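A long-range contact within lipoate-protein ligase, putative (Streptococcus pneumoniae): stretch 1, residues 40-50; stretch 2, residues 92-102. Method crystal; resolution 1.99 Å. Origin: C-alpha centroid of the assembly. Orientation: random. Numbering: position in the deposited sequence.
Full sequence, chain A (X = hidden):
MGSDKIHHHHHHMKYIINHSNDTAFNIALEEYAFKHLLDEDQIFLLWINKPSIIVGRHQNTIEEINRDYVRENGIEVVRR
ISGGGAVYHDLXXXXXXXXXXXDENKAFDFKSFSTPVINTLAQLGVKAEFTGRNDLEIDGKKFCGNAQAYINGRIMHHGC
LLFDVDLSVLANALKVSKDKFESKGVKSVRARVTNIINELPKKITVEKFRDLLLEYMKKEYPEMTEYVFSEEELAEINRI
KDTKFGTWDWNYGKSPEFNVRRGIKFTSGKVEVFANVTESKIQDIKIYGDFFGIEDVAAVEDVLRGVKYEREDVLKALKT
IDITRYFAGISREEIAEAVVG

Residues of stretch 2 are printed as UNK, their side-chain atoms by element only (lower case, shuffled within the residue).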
# COMPACT_ATOMS: atom_id res chain seq x y z
N GLU A 40 12.70 13.28 -13.14
CA GLU A 40 11.99 12.40 -14.05
C GLU A 40 10.52 12.53 -13.71
O GLU A 40 10.11 12.17 -12.61
CB GLU A 40 12.41 10.95 -13.80
CG GLU A 40 13.92 10.75 -13.68
CD GLU A 40 14.69 11.19 -14.91
OE1 GLU A 40 14.14 11.17 -16.03
OE2 GLU A 40 15.86 11.56 -14.73
N ASP A 41 9.73 13.02 -14.65
CA ASP A 41 8.31 13.26 -14.43
C ASP A 41 7.41 12.03 -14.38
O ASP A 41 6.32 12.08 -13.80
CB ASP A 41 7.79 14.14 -15.54
CG ASP A 41 8.37 15.55 -15.50
OD1 ASP A 41 8.72 16.03 -14.41
OD2 ASP A 41 8.45 16.17 -16.57
N GLN A 42 7.82 10.95 -15.04
CA GLN A 42 7.06 9.70 -15.08
C GLN A 42 8.01 8.54 -15.01
O GLN A 42 8.96 8.45 -15.82
CB GLN A 42 6.29 9.53 -16.40
CG GLN A 42 5.04 10.31 -16.52
CD GLN A 42 5.28 11.72 -16.96
OE1 GLN A 42 6.19 11.99 -17.75
NE2 GLN A 42 4.47 12.65 -16.45
N ILE A 43 7.70 7.61 -14.12
CA ILE A 43 8.56 6.44 -13.86
C ILE A 43 7.71 5.19 -13.73
O ILE A 43 6.67 5.19 -13.06
CB ILE A 43 9.48 6.59 -12.58
CG1 ILE A 43 10.35 7.85 -12.63
CG2 ILE A 43 10.36 5.34 -12.44
CD1 ILE A 43 11.08 8.18 -11.36
N PHE A 44 8.16 4.14 -14.42
CA PHE A 44 7.49 2.84 -14.45
C PHE A 44 8.50 1.74 -14.07
O PHE A 44 9.65 1.71 -14.55
CB PHE A 44 6.91 2.56 -15.84
CG PHE A 44 6.27 1.17 -15.98
CD1 PHE A 44 5.14 0.82 -15.23
CD2 PHE A 44 6.82 0.19 -16.84
CE1 PHE A 44 4.59 -0.47 -15.34
CE2 PHE A 44 6.25 -1.10 -16.94
CZ PHE A 44 5.14 -1.41 -16.21
N LEU A 45 8.06 0.84 -13.20
CA LEU A 45 8.79 -0.41 -12.95
C LEU A 45 7.91 -1.57 -12.54
O LEU A 45 6.85 -1.38 -11.93
CB LEU A 45 9.91 -0.25 -11.91
CG LEU A 45 9.66 0.34 -10.54
CD1 LEU A 45 10.76 -0.06 -9.58
CD2 LEU A 45 9.60 1.89 -10.65
N LEU A 46 8.41 -2.76 -12.90
CA LEU A 46 7.86 -4.06 -12.49
C LEU A 46 8.91 -4.84 -11.69
O LEU A 46 10.07 -4.83 -12.03
CB LEU A 46 7.47 -4.87 -13.71
CG LEU A 46 6.46 -4.21 -14.67
CD1 LEU A 46 6.38 -4.91 -16.05
CD2 LEU A 46 5.14 -4.16 -13.99
N TRP A 47 8.50 -5.49 -10.60
CA TRP A 47 9.43 -6.16 -9.72
C TRP A 47 8.77 -7.20 -8.81
O TRP A 47 7.57 -7.24 -8.68
CB TRP A 47 10.22 -5.13 -8.91
CG TRP A 47 9.37 -4.08 -8.26
CD1 TRP A 47 8.75 -3.00 -8.86
CD2 TRP A 47 9.00 -4.04 -6.90
NE1 TRP A 47 8.06 -2.27 -7.93
CE2 TRP A 47 8.18 -2.90 -6.71
CE3 TRP A 47 9.32 -4.84 -5.80
CZ2 TRP A 47 7.67 -2.54 -5.45
CZ3 TRP A 47 8.78 -4.48 -4.53
CH2 TRP A 47 8.00 -3.33 -4.38
N ILE A 48 9.62 -8.04 -8.19
CA ILE A 48 9.20 -9.26 -7.53
C ILE A 48 9.96 -9.42 -6.21
O ILE A 48 11.19 -9.34 -6.15
CB ILE A 48 9.38 -10.53 -8.46
CG1 ILE A 48 8.58 -10.36 -9.77
CG2 ILE A 48 8.99 -11.79 -7.71
CD1 ILE A 48 8.73 -11.51 -10.80
N ASN A 49 9.17 -9.62 -5.16
CA ASN A 49 9.67 -9.91 -3.80
C ASN A 49 9.60 -11.37 -3.51
O ASN A 49 8.65 -12.04 -3.94
CB ASN A 49 8.78 -9.22 -2.78
CG ASN A 49 8.88 -7.71 -2.84
OD1 ASN A 49 9.97 -7.16 -3.09
ND2 ASN A 49 7.74 -7.01 -2.51
N LYS A 50 10.61 -11.85 -2.77
CA LYS A 50 10.58 -13.13 -2.10
C LYS A 50 9.40 -13.21 -1.08
O LYS A 50 8.85 -12.20 -0.72
CB LYS A 50 11.91 -13.34 -1.37
CG LYS A 50 12.06 -12.51 -0.10
CD LYS A 50 13.55 -12.25 0.30
CE LYS A 50 14.27 -13.51 0.86
NZ LYS A 50 13.72 -13.96 2.16
N UNK A 92 5.82 -15.32 -7.38
CA UNK A 92 4.83 -15.29 -8.45
C UNK A 92 3.80 -14.16 -8.31
O UNK A 92 2.71 -14.14 -8.96
c UNK A 92 5.07 -17.68 -9.14
c UNK A 92 4.16 -16.66 -8.54
o UNK A 92 5.48 -17.53 -10.27
n UNK A 92 5.40 -18.73 -8.38
N UNK A 93 4.18 -13.18 -7.49
CA UNK A 93 3.43 -11.92 -7.33
C UNK A 93 4.22 -10.84 -8.01
O UNK A 93 5.34 -10.58 -7.61
c UNK A 93 3.26 -11.60 -5.85
c UNK A 93 2.54 -10.29 -5.61
o UNK A 93 1.34 -10.22 -5.77
n UNK A 93 3.26 -9.28 -5.17
N UNK A 94 3.65 -10.21 -9.03
CA UNK A 94 4.36 -9.21 -9.81
C UNK A 94 3.87 -7.85 -9.39
O UNK A 94 2.70 -7.52 -9.57
c UNK A 94 4.82 -8.43 -12.26
c UNK A 94 4.10 -9.40 -11.32
c UNK A 94 6.28 -8.48 -12.06
c UNK A 94 4.44 -8.74 -13.73
N UNK A 95 4.79 -7.09 -8.80
CA UNK A 95 4.56 -5.72 -8.34
C UNK A 95 4.74 -4.74 -9.48
O UNK A 95 5.62 -4.92 -10.32
c UNK A 95 5.30 -6.31 -5.95
n UNK A 95 4.11 -6.24 -5.43
c UNK A 95 5.54 -5.40 -7.17
o UNK A 95 6.15 -7.12 -5.55
N UNK A 96 3.92 -3.70 -9.51
CA UNK A 96 4.06 -2.62 -10.48
C UNK A 96 4.13 -1.32 -9.71
O UNK A 96 3.53 -1.18 -8.61
c UNK A 96 -0.08 -0.65 -10.25
c UNK A 96 -0.91 -1.65 -9.79
c UNK A 96 2.91 -2.59 -11.53
c UNK A 96 1.55 -2.28 -10.94
c UNK A 96 0.71 -3.30 -10.46
o UNK A 96 -2.11 -1.25 -9.25
c UNK A 96 1.12 -0.96 -10.82
c UNK A 96 -0.53 -2.99 -9.89
N UNK A 97 4.83 -0.35 -10.32
CA UNK A 97 4.95 1.01 -9.78
C UNK A 97 4.79 2.04 -10.90
O UNK A 97 5.50 1.98 -11.88
o UNK A 97 6.53 0.20 -8.20
c UNK A 97 6.52 2.54 -8.64
c UNK A 97 6.33 1.18 -9.20
N UNK A 98 3.85 2.96 -10.74
CA UNK A 98 3.59 4.05 -11.69
C UNK A 98 3.71 5.36 -10.91
O UNK A 98 2.84 5.69 -10.13
c UNK A 98 2.19 3.94 -12.26
c UNK A 98 1.96 2.52 -12.79
c UNK A 98 1.94 4.95 -13.38
c UNK A 98 0.50 2.22 -12.97
N UNK A 99 4.77 6.11 -11.17
CA UNK A 99 5.04 7.41 -10.56
C UNK A 99 4.92 8.54 -11.54
O UNK A 99 5.41 8.45 -12.69
c UNK A 99 6.44 7.42 -9.97
c UNK A 99 6.52 6.42 -8.81
c UNK A 99 7.90 5.81 -8.65
c UNK A 99 6.85 8.81 -9.53
N UNK A 100 4.29 9.63 -11.10
CA UNK A 100 4.05 10.79 -11.99
C UNK A 100 4.00 12.08 -11.21
O UNK A 100 3.43 12.14 -10.12
o UNK A 100 1.69 10.61 -11.79
c UNK A 100 2.74 10.65 -12.75
N UNK A 101 4.66 13.08 -11.74
CA UNK A 101 4.48 14.45 -11.36
C UNK A 101 3.03 14.83 -11.56
O UNK A 101 2.41 14.53 -12.60
c UNK A 101 5.36 15.34 -12.23
c UNK A 101 5.25 16.85 -11.96
c UNK A 101 6.15 19.14 -12.52
n UNK A 101 7.27 19.94 -13.13
c UNK A 101 6.18 17.65 -12.88
N UNK A 102 2.48 15.49 -10.56
CA UNK A 102 1.13 15.98 -10.58
C UNK A 102 1.06 17.09 -11.63
O UNK A 102 1.72 18.10 -11.51
o UNK A 102 0.03 17.63 -6.81
c UNK A 102 -0.63 17.07 -9.04
c UNK A 102 -0.93 17.49 -7.60
c UNK A 102 0.76 16.52 -9.19
o UNK A 102 -2.12 17.68 -7.25
O HOH W 1 6.45 -10.42 -5.14

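Position 92 carries two side-chain carbons, the second bearing one oxygen and one nitrogen: a short amide. Its CA-to-CB bond points away from stretch 1, and no atom of the side chain comes within 6.9 Å of it. This is Asn92.

Position 93 has the same composition, two carbons with a terminal oxygen and nitrogen, so it is Asn93. Its side chain stays 5.7 Å from stretch 1, but Asn93 O lies 3.8 Å from Ile48 CG2, and water 1 also bridges the stretches, its oxygen 2.7 Å from Asn93 O and 2.8 Å from Asn49 N, from which it accepts.

Position 94 shows four carbons forked at the second, the pattern of leucine. One branch end of Leu94, CD1, lies 3.8 Å from Ile48 CG1 and 4.1 Å from Leu46 CB, an apolar patch joining alternate residues of stretch 1.

At position 95 two carbons again end in one oxygen and one nitrogen. CB sits 3.7 Å from the centroid of the Trp47 six-membered ring and only 15° off the ring normal, a CH-pi contact over the face. The residue is Asn95. Its backbone pairs in both directions: Asn95 N donates to Trp47 O at 2.8 Å, and Trp47 N donates to Asn95 O at 2.9 Å.

Position 96 has one carbon leading to a six-carbon ring that bears an oxygen, hence Tyr96. Tyr96 CB packs 3.7 Å from Leu46 CD2, while the end of the side chain leads away and its hydroxyl is hydrogen-bonded elsewhere in the structure.

Position 97 has a first carbon carrying one oxygen and one carbon: Thr97. Trp47 NE1 donates to Thr97 OG1 at 2.9 Å with an angle of 173°, and the oxygen lies at the indole edge, near its plane, where the N-H points. Leu45 CD2 approaches Thr97 CB to 3.6 Å.

Position 98 holds four carbons forked at the first, with one arm two carbons long. This is Ile98, whose CG1 meets the edge of the Phe44 ring, 4.4 Å from CD1 of Phe44.

Position 99 repeats that fork, giving Ile99. Its CB is 4.1 Å from Ile43 CB, and Ile43 N to Ile99 O and Ile99 N to Ile43 O are both 2.8 Å hydrogen bonds.

Position 100 has one carbon and one oxygen, so it is Ser100; its CB lies 4.4 Å from Gln42 CG.

Position 101 has four carbons in a row ending in nitrogen: Lys101, fully extended. Its NZ stays 4.4 Å from Asp41 OD1, beyond a salt bridge, but Lys101 N donates to Asp41 O at 2.8 Å.

Position 102 has three carbons, the third carrying two oxygens. Glu102 points away and makes no contact.

The contact is an antiparallel strand pair, its axes at 176°, burying 855 Å². Reciprocal backbone bonds at Ile43–Ile99, Leu45–Thr97 and Trp47–Asn95 set the register. Those pairs share one face, where Trp47 engages Asn95 and Thr97; Phe44–Ile98 and Leu46–Tyr96 pack on the other.

Stretch 2, residues 92-102: NNLNYTIISKE
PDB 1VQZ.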